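PDB 1Q1R: putidaredoxin reductase from Pseudomonas putida, which probably passes electrons from NADH through its bound FAD to the iron-sulfur protein putidaredoxin, which supplies the cytochrome P450cam monooxygenase. Local coordinates for residues His199-Ala204 against Asp332-Gly337. Residues are numbered along the deposited sequence; the frame is centred on the assembly and turned at random.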
loop_
_atom_site.group_PDB
_atom_site.type_symbol
_atom_site.label_atom_id
_atom_site.label_comp_id
_atom_site.label_asym_id
_atom_site.label_seq_id
_atom_site.Cartn_x
_atom_site.Cartn_y
_atom_site.Cartn_z
ATOM N N HIS A 199 10.785 -18.907 6.906
ATOM C CA HIS A 199 10.745 -20.356 6.731
ATOM C C HIS A 199 9.797 -20.729 5.591
ATOM O O HIS A 199 10.064 -21.639 4.808
ATOM C CB HIS A 199 10.300 -21.039 8.030
ATOM C CG HIS A 199 10.148 -22.523 7.914
ATOM N ND1 HIS A 199 8.944 -23.129 7.622
ATOM C CD2 HIS A 199 11.057 -23.524 8.012
ATOM C CE1 HIS A 199 9.118 -24.436 7.547
ATOM N NE2 HIS A 199 10.390 -24.702 7.778
ATOM N N LEU A 200 8.685 -20.013 5.502
ATOM C CA LEU A 200 7.699 -20.267 4.463
ATOM C C LEU A 200 8.350 -20.153 3.075
ATOM O O LEU A 200 8.265 -21.072 2.257
ATOM C CB LEU A 200 6.558 -19.259 4.624
ATOM C CG LEU A 200 5.213 -19.364 3.896
ATOM C CD1 LEU A 200 5.162 -18.302 2.835
ATOM C CD2 LEU A 200 4.989 -20.755 3.331
ATOM N N HIS A 201 9.020 -19.032 2.834
ATOM C CA HIS A 201 9.682 -18.780 1.562
ATOM C C HIS A 201 10.889 -19.680 1.293
ATOM O O HIS A 201 11.027 -20.220 0.195
ATOM C CB HIS A 201 10.089 -17.309 1.489
ATOM C CG HIS A 201 8.940 -16.385 1.221
ATOM N ND1 HIS A 201 8.531 -16.057 -0.054
ATOM C CD2 HIS A 201 8.096 -15.744 2.062
ATOM C CE1 HIS A 201 7.485 -15.253 0.015
ATOM N NE2 HIS A 201 7.200 -15.048 1.288
ATOM N N ARG A 202 11.761 -19.843 2.285
ATOM C CA ARG A 202 12.929 -20.701 2.115
ATOM C C ARG A 202 12.465 -22.107 1.777
ATOM O O ARG A 202 13.054 -22.784 0.938
ATOM C CB ARG A 202 13.788 -20.707 3.389
ATOM C CG ARG A 202 14.635 -19.447 3.555
ATOM C CD ARG A 202 15.364 -19.395 4.896
ATOM N NE ARG A 202 16.177 -18.186 5.010
ATOM C CZ ARG A 202 16.375 -17.512 6.140
ATOM N NH1 ARG A 202 15.819 -17.923 7.274
ATOM N NH2 ARG A 202 17.120 -16.413 6.131
ATOM N N GLU A 203 11.392 -22.541 2.426
ATOM C CA GLU A 203 10.835 -23.866 2.182
ATOM C C GLU A 203 10.402 -23.970 0.720
ATOM O O GLU A 203 10.534 -25.019 0.090
ATOM C CB GLU A 203 9.622 -24.095 3.084
ATOM C CG GLU A 203 9.094 -25.517 3.078
ATOM C CD GLU A 203 9.697 -26.361 4.189
ATOM O OE1 GLU A 203 10.942 -26.496 4.241
ATOM O OE2 GLU A 203 8.916 -26.887 5.013
ATOM N N ALA A 204 9.881 -22.870 0.183
ATOM C CA ALA A 204 9.425 -22.833 -1.200
ATOM C C ALA A 204 10.595 -22.780 -2.188
ATOM O O ALA A 204 10.418 -23.002 -3.382
ATOM C CB ALA A 204 8.505 -21.630 -1.409
ATOM N N ASP A 332 -1.095 -11.649 -0.404
ATOM C CA ASP A 332 -1.310 -12.986 -0.939
ATOM C C ASP A 332 0.046 -13.555 -1.304
ATOM O O ASP A 332 0.728 -13.031 -2.184
ATOM C CB ASP A 332 -2.181 -12.947 -2.198
ATOM C CG ASP A 332 -3.623 -12.583 -1.906
ATOM O OD1 ASP A 332 -4.399 -12.429 -2.879
ATOM O OD2 ASP A 332 -3.986 -12.458 -0.713
ATOM N N GLN A 333 0.434 -14.621 -0.619
ATOM C CA GLN A 333 1.706 -15.281 -0.870
ATOM C C GLN A 333 1.451 -16.785 -0.845
ATOM O O GLN A 333 0.911 -17.308 0.130
ATOM C CB GLN A 333 2.719 -14.896 0.210
ATOM C CG GLN A 333 3.063 -13.408 0.243
ATOM C CD GLN A 333 3.895 -13.037 1.457
ATOM O OE1 GLN A 333 4.814 -13.765 1.839
ATOM N NE2 GLN A 333 3.589 -11.895 2.060
ATOM N N TYR A 334 1.826 -17.470 -1.921
ATOM C CA TYR A 334 1.626 -18.911 -2.024
ATOM C C TYR A 334 0.200 -19.304 -1.640
ATOM O O TYR A 334 -0.009 -20.225 -0.852
ATOM C CB TYR A 334 2.622 -19.656 -1.129
ATOM C CG TYR A 334 4.062 -19.248 -1.338
ATOM C CD1 TYR A 334 4.762 -18.559 -0.348
ATOM C CD2 TYR A 334 4.723 -19.541 -2.529
ATOM C CE1 TYR A 334 6.091 -18.172 -0.540
ATOM C CE2 TYR A 334 6.048 -19.156 -2.733
ATOM C CZ TYR A 334 6.725 -18.474 -1.735
ATOM O OH TYR A 334 8.037 -18.107 -1.931
ATOM N N GLU A 335 -0.777 -18.597 -2.195
ATOM C CA GLU A 335 -2.191 -18.874 -1.938
ATOM C C GLU A 335 -2.593 -18.816 -0.465
ATOM O O GLU A 335 -3.636 -19.345 -0.085
ATOM C CB GLU A 335 -2.578 -20.246 -2.507
ATOM C CG GLU A 335 -2.489 -20.351 -4.026
ATOM C CD GLU A 335 -2.779 -21.755 -4.529
ATOM O OE1 GLU A 335 -3.904 -22.254 -4.312
ATOM O OE2 GLU A 335 -1.876 -22.369 -5.140
ATOM N N ILE A 336 -1.765 -18.184 0.360
ATOM C CA ILE A 336 -2.061 -18.055 1.782
ATOM C C ILE A 336 -2.814 -16.749 2.028
ATOM O O ILE A 336 -2.405 -15.690 1.557
ATOM C CB ILE A 336 -0.768 -18.051 2.620
ATOM C CG1 ILE A 336 -0.089 -19.416 2.526
ATOM C CG2 ILE A 336 -1.082 -17.698 4.067
ATOM C CD1 ILE A 336 1.233 -19.489 3.262
ATOM N N GLY A 337 -3.922 -16.833 2.757
ATOM C CA GLY A 337 -4.705 -15.646 3.046
ATOM C C GLY A 337 -4.144 -14.867 4.218
ATOM O O GLY A 337 -4.403 -15.190 5.379
#
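His201, on helix 191-204, meets both Gln333 and Tyr334 of the facing hairpin, and its imidazole shows how one ring can serve two partners. Its chi1 of -75° sets CG anti to the carbonyl carbon, which swings the ring end nearer the hairpin than its CB bond alone would. From CB outward, His201 CB itself stays 4.1 Å from Tyr334 OH, while CG lies beside the phenol rim. ND1 and Tyr334 OH form a weak, bent hydrogen bond, at an angle of only 118°, with the hydroxyl lying over the ring face instead of in its plane. His201 CE1 lies 3.3 Å from Tyr334 CE1, which sits over one imidazole face in an offset edge-to-face pair with the planes at 60°. At the tip, His201 NE2 donates to Gln333 OE1 at 2.8 Å and nearly straight; the acceptor lies close to the ring plane, and the bond helps fix the rotation of the buried ring. The amide is held from its other end too, because Gln333 NE2 bonds Ser331 OG. Around these polar contacts, Leu200 CD1 packs at the phenol edge, 3.2 Å from Tyr334 CD1, its CD2 reaches tip to tip toward Ile336 CD1, and Ala204 CB touches Tyr334 CZ at 3.6 Å. Helix 159-170 adjoins the same group through Leu162, which touches both His201 and Gln333. Tyr334 stands in the type I' turn joining strands 328-333 and 336-342 and points toward helix 191-204. The arrangement joins what is, by family, probably the NADH-binding domain to the antiparallel C-terminal sheet, an interdomain interface of the glutathione reductase fold.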